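Local coordinates for protein laccase (Botrytis aclada, PDB 3SQR) that probably oxidises phenolic substrates such as hydroquinones with molecular oxygen, reducing it to water at its copper centres, as a glycosylated multicopper oxidase, at residues Y70-E75 with L108-T113; S87-N92 with Y175-F180. All blocks are in the same frame, centred on the assembly; numbering follows the deposited sequence.

Contact 1: residues Y70-E75 with L108-T113. With NAG (2-acetamido-2-deoxy-beta-D-glucopyranose), chain G; MAN (alpha-D-mannopyranose), chain C.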
ATOM      1  N   TYR A  70      17.235   3.567  11.834  1.00 26.37           N
ATOM      2  CA  TYR A  70      16.027   4.115  12.406  1.00 26.12           C
ATOM      3  C   TYR A  70      15.609   3.263  13.573  1.00 25.33           C
ATOM      4  O   TYR A  70      15.808   2.055  13.570  1.00 25.79           O
ATOM      5  CB  TYR A  70      14.883   4.175  11.363  1.00 25.34           C
ATOM      6  CG  TYR A  70      15.008   5.214  10.313  0.50 26.20           C
ATOM      7  CD1 TYR A  70      14.449   6.479  10.484  0.50 25.31           C
ATOM      8  CD2 TYR A  70      15.649   4.943   9.140  0.50 22.81           C
ATOM      9  CE1 TYR A  70      14.556   7.451   9.470  0.50 25.35           C
ATOM     10  CE2 TYR A  70      15.765   5.878   8.162  0.50 24.33           C
ATOM     11  CZ  TYR A  70      15.236   7.123   8.319  0.50 26.46           C
ATOM     12  OH  TYR A  70      15.390   8.017   7.304  0.50 30.69           O
ATOM     13  N   TRP A  71      15.000   3.879  14.589  1.00 25.19           N
ATOM     14  CA  TRP A  71      14.417   3.170  15.694  1.00 24.42           C
ATOM     15  C   TRP A  71      12.942   3.493  15.693  1.00 25.88           C
ATOM     16  O   TRP A  71      12.579   4.650  15.714  1.00 26.32           O
ATOM     17  CB  TRP A  71      15.077   3.566  17.042  1.00 26.65           C
ATOM     18  CG  TRP A  71      16.369   2.934  17.302  0.50 24.39           C
ATOM     19  CD1 TRP A  71      16.600   1.771  18.016  0.50 23.69           C
ATOM     20  CD2 TRP A  71      17.629   3.394  16.855  0.50 23.42           C
ATOM     21  NE1 TRP A  71      17.956   1.479  18.016  0.50 24.73           N
ATOM     22  CE2 TRP A  71      18.602   2.473  17.317  0.50 25.18           C
ATOM     23  CE3 TRP A  71      18.045   4.503  16.099  0.50 24.61           C
ATOM     24  CZ2 TRP A  71      19.924   2.619  17.023  0.50 21.96           C
ATOM     25  CZ3 TRP A  71      19.369   4.658  15.842  0.50 25.79           C
ATOM     26  CH2 TRP A  71      20.297   3.733  16.310  0.50 26.22           C
ATOM     27  N   LEU A  72      12.093   2.493  15.620  1.00 23.53           N
ATOM     28  CA  LEU A  72      10.650   2.745  15.630  1.00 22.64           C
ATOM     29  C   LEU A  72      10.072   1.995  16.773  1.00 23.31           C
ATOM     30  O   LEU A  72      10.407   0.839  17.027  1.00 24.22           O
ATOM     31  CB  LEU A  72       9.955   2.269  14.346  1.00 22.45           C
ATOM     32  CG  LEU A  72      10.347   2.970  13.040  1.00 24.03           C
ATOM     33  CD1 LEU A  72       9.663   2.388  11.811  1.00 26.39           C
ATOM     34  CD2 LEU A  72      10.047   4.432  13.197  1.00 24.99           C
ATOM     35  N   SER A  73       9.141   2.648  17.416  1.00 22.09           N
ATOM     36  CA  SER A  73       8.400   2.030  18.481  1.00 22.33           C
ATOM     37  C   SER A  73       6.939   1.960  18.095  1.00 22.38           C
ATOM     38  O   SER A  73       6.287   2.963  17.800  1.00 23.94           O
ATOM     39  CB  SER A  73       8.618   2.821  19.773  1.00 23.71           C
ATOM     40  OG  SER A  73       7.657   2.463  20.745  1.00 24.36           O
ATOM     41  N   VAL A  74       6.406   0.744  18.114  1.00 21.93           N
ATOM     42  CA  VAL A  74       5.010   0.523  17.861  1.00 23.35           C
ATOM     43  C   VAL A  74       4.267   0.743  19.147  1.00 25.33           C
ATOM     44  O   VAL A  74       4.497   0.036  20.125  1.00 25.81           O
ATOM     45  CB  VAL A  74       4.726  -0.863  17.305  1.00 23.68           C
ATOM     46  CG1 VAL A  74       3.225  -1.123  17.190  1.00 20.41           C
ATOM     47  CG2 VAL A  74       5.454  -0.986  15.962  1.00 24.89           C
ATOM     48  N   GLU A  75       3.420   1.744  19.127  1.00 25.56           N
ATOM     49  CA  GLU A  75       2.796   2.230  20.354  1.00 25.89           C
ATOM     50  C   GLU A  75       1.314   2.269  20.365  1.00 24.86           C
ATOM     51  O   GLU A  75       0.629   2.367  19.373  1.00 22.58           O
ATOM     52  CB  GLU A  75       3.318   3.633  20.668  1.00 26.23           C
ATOM     53  CG  GLU A  75       4.810   3.687  20.607  1.00 29.71           C
ATOM     54  CD  GLU A  75       5.437   4.830  21.334  1.00 31.48           C
ATOM     55  OE1 GLU A  75       4.877   5.954  21.362  1.00 32.33           O
ATOM     56  OE2 GLU A  75       6.529   4.572  21.876  1.00 40.59           O
ATOM     57  N   LEU A 108      18.923   0.320   4.698  1.00 23.45           N
ATOM     58  CA  LEU A 108      18.119   0.715   5.834  1.00 23.68           C
ATOM     59  C   LEU A 108      18.292  -0.325   6.924  1.00 23.20           C
ATOM     60  O   LEU A 108      18.234  -1.521   6.656  1.00 23.73           O
ATOM     61  CB  LEU A 108      16.656   0.862   5.461  1.00 23.41           C
ATOM     62  CG  LEU A 108      16.399   1.780   4.254  1.00 24.65           C
ATOM     63  CD1 LEU A 108      14.876   2.098   4.142  1.00 21.90           C
ATOM     64  CD2 LEU A 108      17.276   3.062   4.246  1.00 34.83           C
ATOM     65  N   ILE A 109      18.467   0.150   8.134  1.00 23.16           N
ATOM     66  CA  ILE A 109      18.399  -0.650   9.355  1.00 23.22           C
ATOM     67  C   ILE A 109      17.291  -0.051  10.202  1.00 24.82           C
ATOM     68  O   ILE A 109      17.421   1.096  10.651  1.00 25.38           O
ATOM     69  CB  ILE A 109      19.714  -0.572  10.092  1.00 23.40           C
ATOM     70  CG1 ILE A 109      20.836  -1.075   9.188  1.00 22.79           C
ATOM     71  CG2 ILE A 109      19.631  -1.413  11.373  1.00 24.16           C
ATOM     72  CD1 ILE A 109      22.198  -0.922   9.815  1.00 25.22           C
ATOM     73  N   ILE A 110      16.200  -0.782  10.383  1.00 23.99           N
ATOM     74  CA  ILE A 110      15.058  -0.233  11.086  1.00 22.96           C
ATOM     75  C   ILE A 110      14.733  -1.134  12.266  1.00 24.16           C
ATOM     76  O   ILE A 110      14.232  -2.208  12.099  1.00 24.37           O
ATOM     77  CB  ILE A 110      13.851  -0.086  10.211  1.00 21.32           C
ATOM     78  CG1 ILE A 110      14.257   0.655   8.908  1.00 24.12           C
ATOM     79  CG2 ILE A 110      12.679   0.570  11.026  1.00 20.87           C
ATOM     80  CD1 ILE A 110      13.288   0.528   7.748  1.00 27.12           C
ATOM     81  N   HIS A 111      15.096  -0.668  13.445  1.00 24.15           N
ATOM     82  CA  HIS A 111      14.828  -1.372  14.693  1.00 25.15           C
ATOM     83  C   HIS A 111      13.419  -1.145  15.119  1.00 24.86           C
ATOM     84  O   HIS A 111      13.071  -0.008  15.460  1.00 28.57           O
ATOM     85  CB  HIS A 111      15.748  -0.902  15.814  1.00 24.76           C
ATOM     86  CG  HIS A 111      17.189  -0.830  15.424  1.00 27.19           C
ATOM     87  ND1 HIS A 111      18.025  -1.925  15.478  1.00 29.94           N
ATOM     88  CD2 HIS A 111      17.953   0.206  15.009  1.00 28.63           C
ATOM     89  CE1 HIS A 111      19.234  -1.571  15.076  1.00 30.13           C
ATOM     90  NE2 HIS A 111      19.226  -0.280  14.803  1.00 28.11           N
ATOM     91  N   VAL A 112      12.593  -2.196  15.071  1.00 21.73           N
ATOM     92  CA  VAL A 112      11.177  -2.078  15.362  1.00 21.70           C
ATOM     93  C   VAL A 112      10.913  -2.763  16.671  1.00 23.92           C
ATOM     94  O   VAL A 112      10.977  -3.997  16.762  1.00 24.40           O
ATOM     95  CB  VAL A 112      10.274  -2.672  14.300  1.00 21.59           C
ATOM     96  CG1 VAL A 112       8.823  -2.517  14.692  1.00 22.38           C
ATOM     97  CG2 VAL A 112      10.519  -1.897  12.924  1.00 20.75           C
ATOM     98  N   THR A 113      10.524  -1.961  17.646  1.00 24.71           N
ATOM     99  CA  THR A 113      10.159  -2.504  18.977  1.00 24.15           C
ATOM    100  C   THR A 113       8.679  -2.457  19.154  1.00 24.90           C
ATOM    101  O   THR A 113       8.033  -1.413  18.923  1.00 26.86           O
ATOM    102  CB  THR A 113      10.836  -1.686  20.100  1.00 23.64           C
ATOM    103  OG1 THR A 113      12.283  -1.701  19.943  1.00 25.66           O
ATOM    104  CG2 THR A 113      10.387  -2.231  21.499  1.00 23.86           C
TER
HETATM  105  C1  NAG G 547      10.720   6.311  18.302  1.00 23.95           C
HETATM  106  C2  NAG G 547      12.075   6.972  18.215  1.00 24.73           C
HETATM  107  C3  NAG G 547      13.134   6.116  18.860  1.00 23.59           C
HETATM  108  C4  NAG G 547      12.734   5.850  20.281  1.00 23.38           C
HETATM  109  C5  NAG G 547      11.375   5.209  20.317  1.00 22.93           C
HETATM  110  C6  NAG G 547      10.896   4.919  21.742  1.00 25.75           C
HETATM  111  C7  NAG G 547      12.136   8.227  16.113  1.00 24.94           C
HETATM  112  C8  NAG G 547      12.473   8.118  14.652  1.00 25.33           C
HETATM  113  N2  NAG G 547      12.380   7.097  16.799  1.00 22.80           N
HETATM  114  O3  NAG G 547      14.304   6.842  18.864  1.00 25.67           O
HETATM  115  O4  NAG G 547      13.663   4.988  20.829  1.00 23.20           O
HETATM  116  O5  NAG G 547      10.408   6.061  19.693  1.00 24.63           O
HETATM  117  O6  NAG G 547      10.811   6.183  22.444  1.00 25.61           O
HETATM  118  O7  NAG G 547      11.671   9.264  16.589  1.00 24.26           O
HETATM  119  C1  MAN C   6      19.257   9.939  12.755  1.00 36.58           C
HETATM  120  C2  MAN C   6      20.205   8.886  13.368  1.00 36.04           C
HETATM  121  C3  MAN C   6      21.213   8.419  12.299  1.00 39.17           C
HETATM  122  C4  MAN C   6      20.456   7.872  11.088  1.00 39.03           C
HETATM  123  C5  MAN C   6      19.485   8.933  10.558  1.00 37.32           C
HETATM  124  C6  MAN C   6      18.550   8.342   9.493  1.00 38.30           C
HETATM  125  O2  MAN C   6      19.481   7.812  13.967  1.00 37.05           O
HETATM  126  O3  MAN C   6      22.117   7.459  12.793  1.00 35.84           O
HETATM  127  O4  MAN C   6      21.304   7.215  10.123  1.00 37.83           O
HETATM  128  O5  MAN C   6      18.630   9.429  11.592  1.00 35.69           O
HETATM  129  O6  MAN C   6      17.640   9.332   9.010  1.00 41.44           O
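Trp71 and His111 form an offset stack: the imidazole lies against one face of the indole, its CD2 nearest NE1 of Trp71 at 3.3 Å, with the five-membered rings 4.1 Å between centroids and their planes at 21°. At the indole's edge, in plane, sits O2 of the mannose, while C6 of that sugar lies over one face of the Tyr70 ring, toward the rim. As a bridge pair on one face of the sheet, with each CG anti to its carbonyl carbon, Trp71 and His111 run side by side, and the flat indole gives the imidazole a broad surface to stack on. Glu69 and Thr154 hold the two imidazole nitrogens, which fixes the ring's rotation. Separately, N2 of the NAG donates to the backbone carbonyl Trp71 O at 2.7 Å. On the face that Tyr70 shares, Leu72 CD1 packs on Ile110 CG2 at 3.6 Å, and Val74 CG2 meets Val112 CG1, branched aliphatic residues suiting a buried place. Five backbone bonds join the strands, the straightest from Leu72 N to His111 O (2.7 Å, 178° at the hydrogen). This is parallel pairing of strands 67-79 and 107-114 in the four-stranded sheet of a cupredoxin-type domain.

Contact 2: residues S87-N92 with Y175-F180. With NAG (2-acetamido-2-deoxy-beta-D-glucopyranose), chain G.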
ATOM      1  N   SER A  87      -8.172   6.102  20.481  1.00 24.98           N
ATOM      2  CA  SER A  87      -7.000   5.293  20.545  1.00 25.64           C
ATOM      3  C   SER A  87      -6.398   5.219  19.130  1.00 24.93           C
ATOM      4  O   SER A  87      -7.081   5.372  18.114  1.00 27.15           O
ATOM      5  CB  SER A  87      -7.311   3.884  21.005  1.00 26.59           C
ATOM      6  OG  SER A  87      -8.118   3.178  20.034  1.00 27.61           O
ATOM      7  N   ALA A  88      -5.124   4.917  19.123  1.00 24.54           N
ATOM      8  CA  ALA A  88      -4.445   4.542  17.880  1.00 25.68           C
ATOM      9  C   ALA A  88      -3.309   3.617  18.155  1.00 25.37           C
ATOM     10  O   ALA A  88      -2.801   3.512  19.261  1.00 27.23           O
ATOM     11  CB  ALA A  88      -3.970   5.792  17.100  1.00 23.97           C
ATOM     12  N   MET A  89      -2.899   2.906  17.122  1.00 23.80           N
ATOM     13  CA  MET A  89      -1.689   2.155  17.103  1.00 23.22           C
ATOM     14  C   MET A  89      -0.756   2.815  16.127  1.00 23.35           C
ATOM     15  O   MET A  89      -1.072   2.928  14.924  1.00 22.82           O
ATOM     16  CB  MET A  89      -1.943   0.718  16.689  1.00 24.32           C
ATOM     17  CG  MET A  89      -2.965   0.093  17.548  1.00 25.22           C
ATOM     18  SD  MET A  89      -3.083  -1.688  17.324  1.00 26.37           S
ATOM     19  CE  MET A  89      -4.494  -2.068  18.406  1.00 26.49           C
ATOM     20  N   THR A  90       0.366   3.278  16.665  1.00 22.84           N
ATOM     21  CA  THR A  90       1.220   4.181  15.950  1.00 23.00           C
ATOM     22  C   THR A  90       2.668   3.730  15.954  1.00 22.08           C
ATOM     23  O   THR A  90       3.125   3.044  16.837  1.00 22.40           O
ATOM     24  CB  THR A  90       1.163   5.596  16.548  1.00 23.15           C
ATOM     25  OG1 THR A  90       1.786   5.654  17.839  1.00 23.48           O
ATOM     26  CG2 THR A  90      -0.267   6.091  16.660  1.00 23.74           C
ATOM     27  N   PHE A  91       3.428   4.276  15.010  1.00 20.90           N
ATOM     28  CA  PHE A  91       4.845   4.345  15.125  1.00 21.50           C
ATOM     29  C   PHE A  91       5.145   5.673  15.806  1.00 22.44           C
ATOM     30  O   PHE A  91       4.905   6.784  15.259  1.00 21.19           O
ATOM     31  CB  PHE A  91       5.484   4.366  13.755  1.00 21.69           C
ATOM     32  CG  PHE A  91       5.229   3.119  12.963  1.00 20.83           C
ATOM     33  CD1 PHE A  91       5.903   1.968  13.305  1.00 21.27           C
ATOM     34  CD2 PHE A  91       4.317   3.104  11.918  1.00 21.03           C
ATOM     35  CE1 PHE A  91       5.739   0.805  12.587  1.00 22.23           C
ATOM     36  CE2 PHE A  91       4.131   1.923  11.173  1.00 20.79           C
ATOM     37  CZ  PHE A  91       4.831   0.797  11.525  1.00 22.29           C
ATOM     38  N   ASN A  92       5.672   5.589  17.004  1.00 22.17           N
ATOM     39  CA  ASN A  92       6.247   6.781  17.640  1.00 22.95           C
ATOM     40  C   ASN A  92       5.261   7.868  17.915  1.00 23.26           C
ATOM     41  O   ASN A  92       5.592   9.053  17.900  1.00 24.58           O
ATOM     42  CB  ASN A  92       7.442   7.281  16.799  1.00 22.24           C
ATOM     43  CG  ASN A  92       8.624   6.480  17.084  1.00 25.23           C
ATOM     44  OD1 ASN A  92       8.702   5.317  16.664  1.00 22.45           O
ATOM     45  ND2 ASN A  92       9.557   7.032  17.837  1.00 25.14           N
ATOM     46  N   TYR A 175      -2.930  -1.383  10.641  1.00 22.92           N
ATOM     47  CA  TYR A 175      -2.688  -0.100   9.944  1.00 22.16           C
ATOM     48  C   TYR A 175      -3.942   0.742   9.868  1.00 21.42           C
ATOM     49  O   TYR A 175      -3.873   1.984   9.650  1.00 22.12           O
ATOM     50  CB  TYR A 175      -1.977  -0.247   8.570  1.00 23.11           C
ATOM     51  CG  TYR A 175      -2.869  -0.536   7.383  1.00 23.37           C
ATOM     52  CD1 TYR A 175      -3.538   0.463   6.768  1.00 24.24           C
ATOM     53  CD2 TYR A 175      -3.068  -1.813   6.921  1.00 31.66           C
ATOM     54  CE1 TYR A 175      -4.346   0.266   5.711  1.00 27.31           C
ATOM     55  CE2 TYR A 175      -3.924  -2.043   5.807  1.00 31.11           C
ATOM     56  CZ  TYR A 175      -4.532  -0.995   5.215  1.00 30.73           C
ATOM     57  OH  TYR A 175      -5.390  -1.112   4.128  1.00 36.12           O
ATOM     58  N   GLY A 176      -5.101   0.124  10.086  1.00 22.45           N
ATOM     59  CA  GLY A 176      -6.353   0.854  10.206  1.00 23.59           C
ATOM     60  C   GLY A 176      -6.460   1.766  11.399  1.00 24.62           C
ATOM     61  O   GLY A 176      -7.275   2.711  11.413  1.00 25.51           O
ATOM     62  N   ASP A 177      -5.650   1.462  12.403  1.00 25.61           N
ATOM     63  CA  ASP A 177      -5.637   2.241  13.628  1.00 23.73           C
ATOM     64  C   ASP A 177      -4.466   3.230  13.628  1.00 24.61           C
ATOM     65  O   ASP A 177      -4.134   3.805  14.651  1.00 24.05           O
ATOM     66  CB  ASP A 177      -5.594   1.339  14.831  1.00 24.03           C
ATOM     67  CG  ASP A 177      -6.986   0.840  15.268  1.00 21.05           C
ATOM     68  OD1 ASP A 177      -8.019   1.267  14.678  1.00 25.76           O
ATOM     69  OD2 ASP A 177      -7.008   0.080  16.298  1.00 27.84           O
ATOM     70  N   GLY A 178      -3.850   3.416  12.477  1.00 24.14           N
ATOM     71  CA  GLY A 178      -2.832   4.447  12.279  1.00 22.80           C
ATOM     72  C   GLY A 178      -1.402   3.954  12.128  1.00 22.50           C
ATOM     73  O   GLY A 178      -0.497   4.796  12.066  1.00 22.12           O
ATOM     74  N   LEU A 179      -1.190   2.620  12.089  1.00 22.52           N
ATOM     75  CA  LEU A 179       0.127   2.008  12.118  1.00 20.15           C
ATOM     76  C   LEU A 179       0.782   1.965  10.700  1.00 21.54           C
ATOM     77  O   LEU A 179       0.942   0.913  10.062  1.00 21.00           O
ATOM     78  CB  LEU A 179       0.107   0.649  12.801  1.00 22.54           C
ATOM     79  CG  LEU A 179       1.436   0.128  13.276  1.00 18.67           C
ATOM     80  CD1 LEU A 179       2.268   1.153  14.123  1.00 18.39           C
ATOM     81  CD2 LEU A 179       1.181  -1.158  14.165  1.00 19.68           C
ATOM     82  N   PHE A 180       1.061   3.151  10.214  1.00 20.70           N
ATOM     83  CA  PHE A 180       1.696   3.353   8.895  1.00 21.21           C
ATOM     84  C   PHE A 180       2.475   4.662   8.866  1.00 22.63           C
ATOM     85  O   PHE A 180       2.256   5.519   9.698  1.00 21.79           O
ATOM     86  CB  PHE A 180       0.618   3.376   7.784  1.00 21.34           C
ATOM     87  CG  PHE A 180      -0.290   4.560   7.840  1.00 21.36           C
ATOM     88  CD1 PHE A 180       0.058   5.745   7.190  1.00 22.03           C
ATOM     89  CD2 PHE A 180      -1.467   4.532   8.537  1.00 24.18           C
ATOM     90  CE1 PHE A 180      -0.749   6.888   7.242  1.00 23.58           C
ATOM     91  CE2 PHE A 180      -2.309   5.674   8.549  1.00 23.63           C
ATOM     92  CZ  PHE A 180      -1.931   6.843   7.946  1.00 23.90           C
TER
HETATM   93  C1  NAG G 547      10.720   6.311  18.302  1.00 23.95           C
HETATM   94  C2  NAG G 547      12.075   6.972  18.215  1.00 24.73           C
HETATM   95  C3  NAG G 547      13.134   6.116  18.860  1.00 23.59           C
HETATM   96  C4  NAG G 547      12.734   5.850  20.281  1.00 23.38           C
HETATM   97  C5  NAG G 547      11.375   5.209  20.317  1.00 22.93           C
HETATM   98  C6  NAG G 547      10.896   4.919  21.742  1.00 25.75           C
HETATM   99  C7  NAG G 547      12.136   8.227  16.113  1.00 24.94           C
HETATM  100  C8  NAG G 547      12.473   8.118  14.652  1.00 25.33           C
HETATM  101  N2  NAG G 547      12.380   7.097  16.799  1.00 22.80           N
HETATM  102  O3  NAG G 547      14.304   6.842  18.864  1.00 25.67           O
HETATM  103  O4  NAG G 547      13.663   4.988  20.829  1.00 23.20           O
HETATM  104  O5  NAG G 547      10.408   6.061  19.693  1.00 24.63           O
HETATM  105  O6  NAG G 547      10.811   6.183  22.444  1.00 25.61           O
HETATM  106  O7  NAG G 547      11.671   9.264  16.589  1.00 24.26           O
HETATM  107  O   HOH W   1      -6.477   1.953  18.261  1.00 28.01           O
HETATM  108  O   HOH W   2       2.032   5.728  12.992  1.00 21.03           O
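The Asp177 carboxylate, which Met89 crosses with CE 3.9 Å from OD2, is gripped by several groups. OD1 takes a salt bridge from Arg86 NH2 and a hydrogen bond from Val210 N; OD2 is bonded to Ser209 OG and, weakly, to a water that also meets Ser87 OG at 2.7 Å. These partners would offset the cost of burying the charge. The backbone of the same residue makes the one direct hydrogen bond between the two segments, Met89 N to Asp177 O at 2.9 Å; the N-H stands well above the carbonyl plane and the bond is bent, 149° at the hydrogen. A second water takes a hydrogen bond from Phe91 N and donates to Gly178 O at 2.8 Å. Gly178 has a positive phi (109°) at which a CB would press on the preceding carbonyl oxygen, and one would also point at Met89 O. At Leu179, centre of an inverse gamma turn, chi2 (50°) turns CD1 over the centre of the Phe91 ring, 3.4 Å from the centroid, a CH-pi contact. Phe180 N and CA lie at that ring's edge. Asn92, just past the strand, bears the NAG on ND2. Altogether, a turn leading into strand 180-186 packs on edge strand 86-91 of a cupredoxin-type domain, with Phe180 beside the copper ligand His168.

How the contacts relate
Contact 2 is the core one, all its touching residues buried; contact 1 runs from core to surface, where Trp71 is exposed. Contact 1 lies within one sheet and joins two of its strands by a regular backbone ladder, with sugars against Tyr70, Trp71 and Ser73. Contact 2 joins that sheet's edge strand to the segment entering the domain's second sheet, and one direct bond, waters and a methyl-on-ring contact replace the ladder. The two meet directly: Glu75 N lies 2.6 Å from Thr90 O, Ser73 N is probably hydrogen-bonded to Asn92 OD1, and Val74 CG1 packs on Leu179 CD2. The NAG carried by Asn92 reaches back to Trp71. Phe180 brings contact 2 nearer to copper.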